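PDB 6WM6: extracellular solute-binding protein, family 5 from Chelativorans sp., which binds EDTA and other aminopolycarboxylates in the periplasm, probably as the solute-capturing component of an ABC uptake system. Local coordinates for residues T406-P412 and N453-N459; I117-A121 and T168-V172; W138-R144 and H157-L163. One frame throughout, in Å; residues are numbered along the deposited sequence.

Interaction 1 (T406-P412 and N453-N459)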
loop_
_atom_site.group_PDB
_atom_site.type_symbol
_atom_site.label_atom_id
_atom_site.label_comp_id
_atom_site.label_asym_id
_atom_site.label_seq_id
_atom_site.Cartn_x
_atom_site.Cartn_y
_atom_site.Cartn_z
ATOM N N THR A 406 25.325 -14.562 -16.455
ATOM C CA THR A 406 24.831 -14.706 -15.086
ATOM C C THR A 406 23.744 -13.666 -14.840
ATOM O O THR A 406 23.903 -12.486 -15.186
ATOM C CB THR A 406 25.971 -14.535 -14.103
ATOM O OG1 THR A 406 26.935 -15.585 -14.308
ATOM C CG2 THR A 406 25.480 -14.582 -12.679
ATOM N N LEU A 407 22.623 -14.109 -14.269
ATOM C CA LEU A 407 21.472 -13.246 -14.067
ATOM C C LEU A 407 21.621 -12.443 -12.790
ATOM O O LEU A 407 21.957 -12.991 -11.737
ATOM C CB LEU A 407 20.221 -14.096 -13.992
ATOM C CG LEU A 407 19.959 -14.995 -15.204
ATOM C CD1 LEU A 407 18.701 -15.810 -14.974
ATOM C CD2 LEU A 407 19.840 -14.173 -16.468
ATOM N N ARG A 408 21.327 -11.154 -12.879
ATOM C CA ARG A 408 21.381 -10.253 -11.730
ATOM C C ARG A 408 19.995 -10.230 -11.098
ATOM O O ARG A 408 19.039 -9.754 -11.713
ATOM C CB ARG A 408 21.783 -8.858 -12.189
ATOM C CG ARG A 408 23.204 -8.810 -12.758
ATOM C CD ARG A 408 23.372 -7.631 -13.724
ATOM N NE ARG A 408 22.462 -7.698 -14.859
ATOM C CZ ARG A 408 22.261 -6.704 -15.724
ATOM N NH1 ARG A 408 22.908 -5.567 -15.581
ATOM N NH2 ARG A 408 21.406 -6.857 -16.734
ATOM N N LEU A 409 19.893 -10.771 -9.880
ATOM C CA LEU A 409 18.641 -10.850 -9.130
ATOM C C LEU A 409 18.776 -9.937 -7.927
ATOM O O LEU A 409 19.533 -10.235 -7.008
ATOM C CB LEU A 409 18.363 -12.294 -8.737
ATOM C CG LEU A 409 17.233 -12.572 -7.741
ATOM C CD1 LEU A 409 15.984 -11.776 -8.038
ATOM C CD2 LEU A 409 16.939 -14.071 -7.745
ATOM N N SER A 410 18.090 -8.803 -7.967
ATOM C CA SER A 410 18.169 -7.808 -6.910
ATOM C C SER A 410 16.899 -7.790 -6.064
ATOM O O SER A 410 15.817 -8.228 -6.484
ATOM C CB SER A 410 18.462 -6.414 -7.468
ATOM O OG SER A 410 17.412 -5.945 -8.289
ATOM N N PHE A 411 17.046 -7.273 -4.846
ATOM C CA PHE A 411 15.925 -7.161 -3.927
ATOM C C PHE A 411 16.295 -6.164 -2.839
ATOM O O PHE A 411 17.465 -6.054 -2.470
ATOM C CB PHE A 411 15.568 -8.523 -3.317
ATOM C CG PHE A 411 16.736 -9.290 -2.781
ATOM C CD1 PHE A 411 17.463 -10.113 -3.626
ATOM C CD2 PHE A 411 17.100 -9.200 -1.453
ATOM C CE1 PHE A 411 18.536 -10.833 -3.150
ATOM C CE2 PHE A 411 18.188 -9.923 -0.968
ATOM C CZ PHE A 411 18.896 -10.742 -1.824
ATOM N N PRO A 412 15.325 -5.417 -2.324
ATOM C CA PRO A 412 15.617 -4.399 -1.312
ATOM C C PRO A 412 15.902 -5.049 0.028
ATOM O O PRO A 412 15.485 -6.188 0.285
ATOM C CB PRO A 412 14.315 -3.586 -1.274
ATOM C CG PRO A 412 13.246 -4.577 -1.625
ATOM C CD PRO A 412 13.891 -5.476 -2.671
ATOM N N ASN A 453 20.477 -2.439 -15.267
ATOM C CA ASN A 453 21.120 -2.844 -14.022
ATOM C C ASN A 453 20.504 -4.042 -13.310
ATOM O O ASN A 453 20.897 -4.355 -12.182
ATOM C CB ASN A 453 21.279 -1.661 -13.052
ATOM C CG ASN A 453 19.976 -1.246 -12.394
ATOM O OD1 ASN A 453 18.904 -1.814 -12.639
ATOM N ND2 ASN A 453 20.057 -0.240 -11.528
ATOM N N PHE A 454 19.560 -4.747 -13.934
ATOM C CA PHE A 454 18.981 -5.936 -13.310
ATOM C C PHE A 454 18.427 -6.844 -14.397
ATOM O O PHE A 454 18.114 -6.412 -15.504
ATOM C CB PHE A 454 17.850 -5.593 -12.309
ATOM C CG PHE A 454 16.534 -5.268 -12.967
ATOM C CD1 PHE A 454 16.360 -4.070 -13.632
ATOM C CD2 PHE A 454 15.490 -6.160 -12.938
ATOM C CE1 PHE A 454 15.171 -3.752 -14.248
ATOM C CE2 PHE A 454 14.280 -5.864 -13.559
ATOM C CZ PHE A 454 14.116 -4.661 -14.209
ATOM N N ASP A 455 18.258 -8.115 -14.051
ATOM C CA ASP A 455 17.495 -9.052 -14.866
ATOM C C ASP A 455 16.237 -9.542 -14.182
ATOM O O ASP A 455 15.195 -9.688 -14.838
ATOM C CB ASP A 455 18.396 -10.241 -15.227
ATOM C CG ASP A 455 19.664 -9.815 -15.923
ATOM O OD1 ASP A 455 19.556 -9.152 -16.984
ATOM O OD2 ASP A 455 20.780 -10.054 -15.406
ATOM N N LEU A 456 16.316 -9.780 -12.864
ATOM C CA LEU A 456 15.198 -10.231 -12.051
ATOM C C LEU A 456 15.191 -9.372 -10.795
ATOM O O LEU A 456 16.242 -8.938 -10.317
ATOM C CB LEU A 456 15.380 -11.698 -11.652
ATOM C CG LEU A 456 15.537 -12.702 -12.806
ATOM C CD1 LEU A 456 15.948 -14.075 -12.243
ATOM C CD2 LEU A 456 14.263 -12.827 -13.588
ATOM N N HIS A 457 14.001 -9.097 -10.272
ATOM C CA HIS A 457 13.881 -8.238 -9.086
ATOM C C HIS A 457 12.744 -8.730 -8.199
ATOM O O HIS A 457 11.615 -8.873 -8.673
ATOM C CB HIS A 457 13.629 -6.779 -9.487
ATOM C CG HIS A 457 13.556 -5.819 -8.341
ATOM N ND1 HIS A 457 14.667 -5.415 -7.650
ATOM C CD2 HIS A 457 12.500 -5.205 -7.754
ATOM C CE1 HIS A 457 14.308 -4.563 -6.700
ATOM N NE2 HIS A 457 13.000 -4.408 -6.750
ATOM N N LEU A 458 13.047 -9.003 -6.923
ATOM C CA LEU A 458 12.053 -9.411 -5.940
ATOM C C LEU A 458 11.691 -8.222 -5.074
ATOM O O LEU A 458 12.562 -7.577 -4.506
ATOM C CB LEU A 458 12.618 -10.509 -5.038
ATOM C CG LEU A 458 12.769 -11.900 -5.587
ATOM C CD1 LEU A 458 13.682 -12.718 -4.685
ATOM C CD2 LEU A 458 11.413 -12.572 -5.684
ATOM N N ASN A 459 10.404 -7.939 -4.977
ATOM C CA ASN A 459 9.924 -6.801 -4.177
ATOM C C ASN A 459 8.440 -7.055 -3.905
ATOM O O ASN A 459 7.952 -8.182 -4.056
ATOM C CB ASN A 459 10.220 -5.489 -4.931
ATOM C CG ASN A 459 10.442 -4.299 -4.028
ATOM O OD1 ASN A 459 9.777 -4.128 -3.003
ATOM N ND2 ASN A 459 11.377 -3.442 -4.425
HETATM O O HOH W 1 22.719 -10.801 -17.187
HETATM O O HOH W 2 19.780 -5.657 -18.435
#

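Interaction 2 (I117-A121 and T168-V172)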
loop_
_atom_site.group_PDB
_atom_site.type_symbol
_atom_site.label_atom_id
_atom_site.label_comp_id
_atom_site.label_asym_id
_atom_site.label_seq_id
_atom_site.Cartn_x
_atom_site.Cartn_y
_atom_site.Cartn_z
ATOM N N ILE A 117 -21.235 18.156 3.827
ATOM C CA ILE A 117 -20.349 18.181 4.981
ATOM C C ILE A 117 -21.168 18.501 6.215
ATOM O O ILE A 117 -22.038 19.388 6.192
ATOM C CB ILE A 117 -19.263 19.248 4.754
ATOM C CG1 ILE A 117 -18.489 18.966 3.470
ATOM C CG2 ILE A 117 -18.336 19.327 5.969
ATOM C CD1 ILE A 117 -17.603 20.150 3.064
ATOM N N ARG A 118 -20.888 17.804 7.329
ATOM C CA ARG A 118 -21.587 18.129 8.572
ATOM C C ARG A 118 -21.336 19.573 8.976
ATOM O O ARG A 118 -20.213 20.075 8.894
ATOM C CB ARG A 118 -21.133 17.207 9.704
ATOM C CG ARG A 118 -21.697 15.801 9.583
ATOM C CD ARG A 118 -21.399 14.967 10.819
ATOM N NE ARG A 118 -21.939 15.547 12.048
ATOM C CZ ARG A 118 -21.211 15.876 13.121
ATOM N NH1 ARG A 118 -19.891 15.681 13.154
ATOM N NH2 ARG A 118 -21.815 16.394 14.184
ATOM N N GLU A 119 -22.387 20.226 9.470
ATOM C CA GLU A 119 -22.250 21.606 9.913
ATOM C C GLU A 119 -21.174 21.736 10.981
ATOM O O GLU A 119 -20.388 22.690 10.956
ATOM C CB GLU A 119 -23.605 22.127 10.398
ATOM C CG GLU A 119 -24.577 22.370 9.249
ATOM C CD GLU A 119 -25.897 22.958 9.698
ATOM O OE1 GLU A 119 -26.846 22.971 8.885
ATOM O OE2 GLU A 119 -25.985 23.406 10.860
ATOM N N ASP A 120 -21.090 20.767 11.894
ATOM C CA ASP A 120 -20.153 20.841 13.014
ATOM C C ASP A 120 -18.727 20.432 12.668
ATOM O O ASP A 120 -17.846 20.538 13.530
ATOM C CB ASP A 120 -20.653 19.998 14.176
ATOM C CG ASP A 120 -21.917 20.540 14.806
ATOM O OD1 ASP A 120 -22.228 21.730 14.586
ATOM O OD2 ASP A 120 -22.596 19.777 15.527
ATOM N N ALA A 121 -18.442 20.008 11.444
ATOM C CA ALA A 121 -17.066 19.693 11.072
ATOM C C ALA A 121 -16.258 20.991 10.947
ATOM O O ALA A 121 -16.571 21.867 10.125
ATOM C CB ALA A 121 -17.021 18.914 9.769
ATOM N N THR A 168 -23.373 28.112 1.716
ATOM C CA THR A 168 -23.008 27.751 3.083
ATOM C C THR A 168 -21.617 27.149 3.167
ATOM O O THR A 168 -21.062 27.065 4.265
ATOM C CB THR A 168 -24.004 26.758 3.700
ATOM O OG1 THR A 168 -23.807 25.458 3.122
ATOM C CG2 THR A 168 -25.439 27.216 3.499
ATOM N N GLY A 169 -21.063 26.699 2.036
ATOM C CA GLY A 169 -19.806 25.990 2.029
ATOM C C GLY A 169 -19.912 24.521 2.364
ATOM O O GLY A 169 -18.890 23.821 2.322
ATOM N N LYS A 170 -21.104 24.027 2.691
ATOM C CA LYS A 170 -21.234 22.649 3.167
ATOM C C LYS A 170 -21.760 21.677 2.126
ATOM O O LYS A 170 -21.787 20.476 2.408
ATOM C CB LYS A 170 -22.092 22.596 4.430
ATOM C CG LYS A 170 -21.469 23.340 5.633
ATOM C CD LYS A 170 -20.271 22.580 6.212
ATOM C CE LYS A 170 -19.669 23.268 7.448
ATOM N NZ LYS A 170 -18.679 22.387 8.132
ATOM N N VAL A 171 -22.126 22.130 0.931
ATOM C CA VAL A 171 -22.576 21.257 -0.146
ATOM C C VAL A 171 -21.616 21.420 -1.316
ATOM O O VAL A 171 -21.503 22.515 -1.888
ATOM C CB VAL A 171 -24.017 21.550 -0.573
ATOM C CG1 VAL A 171 -24.474 20.537 -1.618
ATOM C CG2 VAL A 171 -24.955 21.522 0.617
ATOM N N VAL A 172 -20.924 20.344 -1.674
ATOM C CA VAL A 172 -19.864 20.348 -2.679
ATOM C C VAL A 172 -20.299 19.443 -3.818
ATOM O O VAL A 172 -20.636 18.278 -3.592
ATOM C CB VAL A 172 -18.534 19.852 -2.078
ATOM C CG1 VAL A 172 -17.437 19.858 -3.131
ATOM C CG2 VAL A 172 -18.152 20.688 -0.885
#

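Interaction 3 (W138-R144 and H157-L163). With SO4 (sulfate ion), chain D.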
loop_
_atom_site.group_PDB
_atom_site.type_symbol
_atom_site.label_atom_id
_atom_site.label_comp_id
_atom_site.label_asym_id
_atom_site.label_seq_id
_atom_site.Cartn_x
_atom_site.Cartn_y
_atom_site.Cartn_z
ATOM N N TRP A 138 -8.387 19.251 -4.648
ATOM C CA TRP A 138 -8.575 18.935 -6.063
ATOM C C TRP A 138 -7.610 19.704 -6.958
ATOM O O TRP A 138 -6.995 19.121 -7.861
ATOM C CB TRP A 138 -10.024 19.246 -6.441
ATOM C CG TRP A 138 -10.353 19.248 -7.920
ATOM C CD1 TRP A 138 -10.333 18.192 -8.768
ATOM C CD2 TRP A 138 -10.794 20.374 -8.677
ATOM N NE1 TRP A 138 -10.718 18.599 -10.036
ATOM C CE2 TRP A 138 -11.021 19.928 -9.991
ATOM C CE3 TRP A 138 -11.040 21.720 -8.364
ATOM C CZ2 TRP A 138 -11.458 20.774 -11.005
ATOM C CZ3 TRP A 138 -11.469 22.560 -9.364
ATOM C CH2 TRP A 138 -11.681 22.084 -10.677
ATOM N N LYS A 139 -7.430 21.000 -6.694
ATOM C CA LYS A 139 -6.510 21.791 -7.513
ATOM C C LYS A 139 -5.073 21.302 -7.385
ATOM O O LYS A 139 -4.330 21.328 -8.368
ATOM C CB LYS A 139 -6.614 23.281 -7.170
ATOM C CG LYS A 139 -7.894 23.909 -7.688
ATOM C CD LYS A 139 -7.901 25.425 -7.549
ATOM C CE LYS A 139 -9.174 25.988 -8.170
ATOM N NZ LYS A 139 -9.214 27.479 -8.179
ATOM N N THR A 140 -4.665 20.818 -6.207
ATOM C CA THR A 140 -3.310 20.287 -6.091
ATOM C C THR A 140 -3.155 18.955 -6.816
ATOM O O THR A 140 -2.039 18.592 -7.197
ATOM C CB THR A 140 -2.850 20.104 -4.630
ATOM O OG1 THR A 140 -3.569 19.034 -3.990
ATOM C CG2 THR A 140 -2.991 21.391 -3.831
ATOM N N GLN A 141 -4.244 18.193 -6.977
ATOM C CA GLN A 141 -4.167 16.825 -7.474
ATOM C C GLN A 141 -4.585 16.659 -8.927
ATOM O O GLN A 141 -4.401 15.560 -9.466
ATOM C CB GLN A 141 -5.056 15.903 -6.628
ATOM C CG GLN A 141 -4.737 15.855 -5.142
ATOM C CD GLN A 141 -3.318 15.416 -4.850
ATOM O OE1 GLN A 141 -2.932 14.262 -5.110
ATOM N NE2 GLN A 141 -2.517 16.330 -4.328
ATOM N N ASN A 142 -5.166 17.671 -9.552
ATOM C CA ASN A 142 -5.843 17.467 -10.843
ATOM C C ASN A 142 -4.945 17.649 -12.060
ATOM O O ASN A 142 -5.448 17.548 -13.184
ATOM C CB ASN A 142 -7.110 18.321 -10.956
ATOM C CG ASN A 142 -6.836 19.805 -11.105
ATOM O OD1 ASN A 142 -5.728 20.227 -11.447
ATOM N ND2 ASN A 142 -7.857 20.607 -10.875
ATOM N N ARG A 143 -3.652 17.923 -11.868
ATOM C CA ARG A 143 -2.659 18.022 -12.934
ATOM C C ARG A 143 -2.777 19.299 -13.757
ATOM O O ARG A 143 -1.923 19.561 -14.614
ATOM C CB ARG A 143 -2.761 16.822 -13.891
ATOM C CG ARG A 143 -2.581 15.461 -13.251
ATOM C CD ARG A 143 -1.147 15.238 -12.831
ATOM N NE ARG A 143 -0.843 13.841 -12.510
ATOM C CZ ARG A 143 0.302 13.448 -11.962
ATOM N NH1 ARG A 143 1.241 14.351 -11.687
ATOM N NH2 ARG A 143 0.524 12.171 -11.692
ATOM N N ARG A 144 -3.812 20.105 -13.524
ATOM C CA ARG A 144 -4.062 21.283 -14.353
ATOM C C ARG A 144 -3.859 22.594 -13.611
ATOM O O ARG A 144 -3.107 23.457 -14.080
ATOM C CB ARG A 144 -5.488 21.237 -14.918
ATOM C CG ARG A 144 -5.731 20.084 -15.860
ATOM C CD ARG A 144 -7.127 20.135 -16.459
ATOM N NE ARG A 144 -8.175 20.090 -15.436
ATOM C CZ ARG A 144 -8.698 18.964 -14.944
ATOM N NH1 ARG A 144 -8.250 17.786 -15.351
ATOM N NH2 ARG A 144 -9.645 19.038 -14.031
ATOM N N HIS A 157 -8.509 12.415 -9.495
ATOM C CA HIS A 157 -8.920 13.790 -9.245
ATOM C C HIS A 157 -8.946 14.585 -10.545
ATOM O O HIS A 157 -9.752 15.510 -10.697
ATOM C CB HIS A 157 -8.015 14.473 -8.202
ATOM C CG HIS A 157 -8.227 13.977 -6.800
ATOM N ND1 HIS A 157 -7.426 13.004 -6.232
ATOM C CD2 HIS A 157 -9.158 14.291 -5.859
ATOM C CE1 HIS A 157 -7.855 12.748 -5.000
ATOM N NE2 HIS A 157 -8.893 13.523 -4.747
ATOM N N ASP A 158 -8.091 14.221 -11.507
ATOM C CA ASP A 158 -8.088 14.895 -12.798
ATOM C C ASP A 158 -9.356 14.629 -13.613
ATOM O O ASP A 158 -9.618 15.369 -14.578
ATOM C CB ASP A 158 -6.822 14.588 -13.614
ATOM C CG ASP A 158 -6.550 13.117 -13.799
ATOM O OD1 ASP A 158 -7.186 12.257 -13.179
ATOM O OD2 ASP A 158 -5.637 12.796 -14.607
ATOM N N PHE A 159 -10.132 13.603 -13.278
ATOM C CA PHE A 159 -11.393 13.334 -13.964
ATOM C C PHE A 159 -12.503 14.276 -13.507
ATOM O O PHE A 159 -13.546 14.344 -14.161
ATOM C CB PHE A 159 -11.867 11.898 -13.720
ATOM C CG PHE A 159 -11.103 10.843 -14.473
ATOM C CD1 PHE A 159 -9.729 10.715 -14.338
ATOM C CD2 PHE A 159 -11.776 9.943 -15.291
ATOM C CE1 PHE A 159 -9.037 9.718 -15.028
ATOM C CE2 PHE A 159 -11.090 8.958 -15.980
ATOM C CZ PHE A 159 -9.721 8.844 -15.839
ATOM N N ILE A 160 -12.320 14.973 -12.387
ATOM C CA ILE A 160 -13.260 16.011 -11.969
ATOM C C ILE A 160 -12.932 17.277 -12.757
ATOM O O ILE A 160 -11.815 17.808 -12.682
ATOM C CB ILE A 160 -13.182 16.256 -10.454
ATOM C CG1 ILE A 160 -13.696 15.023 -9.688
ATOM C CG2 ILE A 160 -13.958 17.528 -10.066
ATOM C CD1 ILE A 160 -13.480 15.105 -8.182
ATOM N N GLU A 161 -13.893 17.748 -13.535
ATOM C CA GLU A 161 -13.717 18.924 -14.379
ATOM C C GLU A 161 -14.191 20.208 -13.722
ATOM O O GLU A 161 -13.577 21.270 -13.940
ATOM C CB GLU A 161 -14.493 18.717 -15.692
ATOM C CG GLU A 161 -14.257 19.779 -16.742
ATOM C CD GLU A 161 -14.919 19.423 -18.056
ATOM O OE1 GLU A 161 -16.063 18.926 -18.025
ATOM O OE2 GLU A 161 -14.286 19.623 -19.113
ATOM N N THR A 162 -15.241 20.145 -12.918
ATOM C CA THR A 162 -15.727 21.292 -12.157
ATOM C C THR A 162 -16.038 20.842 -10.738
ATOM O O THR A 162 -16.530 19.735 -10.508
ATOM C CB THR A 162 -16.952 21.988 -12.751
ATOM O OG1 THR A 162 -18.076 21.120 -12.742
ATOM C CG2 THR A 162 -16.663 22.469 -14.176
ATOM N N LEU A 163 -15.737 21.705 -9.781
ATOM C CA LEU A 163 -15.936 21.414 -8.369
ATOM C C LEU A 163 -16.435 22.696 -7.732
ATOM O O LEU A 163 -15.681 23.675 -7.634
ATOM C CB LEU A 163 -14.639 20.929 -7.729
ATOM C CG LEU A 163 -14.749 20.367 -6.311
ATOM C CD1 LEU A 163 -15.687 19.201 -6.251
ATOM C CD2 LEU A 163 -13.359 19.950 -5.850
HETATM S S SO4 D . -2.361 9.247 -12.286
HETATM O O1 SO4 D . -1.587 10.400 -11.794
HETATM O O2 SO4 D . -3.096 8.642 -11.171
HETATM O O3 SO4 D . -1.468 8.213 -12.808
HETATM O O4 SO4 D . -3.303 9.687 -13.308
HETATM O O HOH W 3 -2.993 12.202 -14.013
HETATM O O HOH W 4 -11.061 21.373 -14.838
#

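Interaction 1 (T406-P412 and N453-N459)
Strands 407-410 and 456-459 run parallel, their axes 4.6 Å apart and 13° from alignment. L456 N donates to R408 O (3.0 Å), S410 N to L456 O (3.0 Å) and L458 N to S410 O (2.9 Å). At the N-terminal end, R408 O also accepts from D455 N (3.0 Å), and the carboxylate of D455, with chi1 near -60° (m), is turned onto the neighbouring strand. Its OD2 takes R408 N (2.8 Å) and R408 NE (2.9 Å), while D455 OD1 takes R408 NH2 (3.0 Å). The R408 side chain bends through m at chi1 and chi3 to make this bidentate salt bridge, and its NH1 reaches G452 O. Further along, S410 in the p rotamer holds OG 2.9 Å from H457 ND1 in a hydrogen bond. H457, in the t rotamer, also accepts through NE2 from N459 ND2 (3.0 Å), forming a polar chain across the sheet face. On the other face L409 (t, p) sets CD1 3.7 Å from L456 CB and 4.0 Å from L458 CG. F411 adopts p, so its ring leads away from L458 to touch A422 of helix 416-429, which L409 and L458 also meet. Strand 407-410 pairs in parallel with 436-439 too, helix 416-429 making the crossover: this beta-alpha-beta unit belongs to the alpha/beta core of a periplasmic solute-binding protein.

Interaction 2 (I117-A121 and T168-V172)
The ammonium of K170 is lodged among main-chain carbonyls. NZ donates to R118 O (2.9 Å) and weakly to E119 O (3.3 Å), lies 2.9 Å from A121 O, and is also hydrogen-bonded to I129 O beyond the two segments. R118, E119 and A121 belong to a type I beta turn, R118 to A121, which follows strand 111-117 of an antiparallel four-stranded sheet; strand 171-176 is the neighbour, and the lysine reaches over from the residue just before it. The turn is closed by A121 N to R118 O (3.1 Å), so R118 O accepts from both the turn and the lysine. K170 bends at chi1 and chi2 (both m) and then extends through chi3 and chi4 (both t), a shape that carries NZ from just before strand 171-176 to the carbonyls of the turn. Backbone pairing fixes the base: I117 N donates to K170 O at 2.8 Å with an angle of 165°, and Y115 with V172 continues the ladder. I117 CD1 packs on V172 CG2 (4.0 Å), both side chains touching F134 of helix 131-141. Before the strand, G169 has phi +82°, where a CB would be jammed against the carbonyl oxygen of T168. The approach to K170 is shaped by an ST turn, in which T168 OG1 accepts from K170 N at 3.1 Å, with an angle of 158°.

Interaction 3 (W138-R144 and H157-L163)
The C-terminal end of helix 131-141 is docked here against the start of edge strand 160-165, with an Asx turn shaping the helix exit: N142 OD1 accepts from R144 N (2.8 Å), and R143 leaves the helical region with phi +74°. That turn delivers R144 to the other segment, where NH1 donates to D158 O (2.9 Å) and NH2 to I160 O (2.8 Å). I160 O is shared, because W138 NE1 donates to it as well (3.0 Å). The t rotamer of W138 lays the indole along the strand. L163 CB sits over its six-membered ring, 3.9 Å from the centroid and 18° off the normal, a CH-pi contact, while I160 CG2 approaches W138 CE2 to 3.8 Å and L163 CD2 approaches W138 CB to 3.5 Å. The strand is outermost in the antiparallel four-stranded sheet, and E161 and T162 both face T175 in a classic beta bulge. The loop between the two segments carries the disulfide C146-C149. Q141 CB packs on H157 CB (3.6 Å); the imidazole itself is hydrogen-bonded to S154 O and F187 N. On the exposed side, a water links R143 NE (3.1 Å) to D158 OD2 (2.8 Å). R143 NH2 also donates to O1 of a sulfate ion (2.8 Å), probably from the crystallisation liquor, which is bound in addition by S154 N, Y155 N and Q473 NE2.

Overall arrangement
From the N terminus, strand 111-117 leads into 117-121, which waits 46 residues for its partner 168-172. Within that interval helix 131-141 ends and interaction 3 closes the shorter 12-residue loop from 138-144 to 157-163, so interaction 3 nests in interaction 2. The two touch, V172 CG1 lying 3.6 Å from L163 CD1, because strands 160-165 and 171-176 are neighbours in one antiparallel sheet that helix 131-141 packs against. Interaction 1 follows in series, closing a 40-residue loop in a separate mixed sheet, where strand 407-410 pairs with 456-462. Its centre is about 51 Å from that of interaction 2, on the opposite side of the chain's centre, and about 37 Å from that of interaction 3.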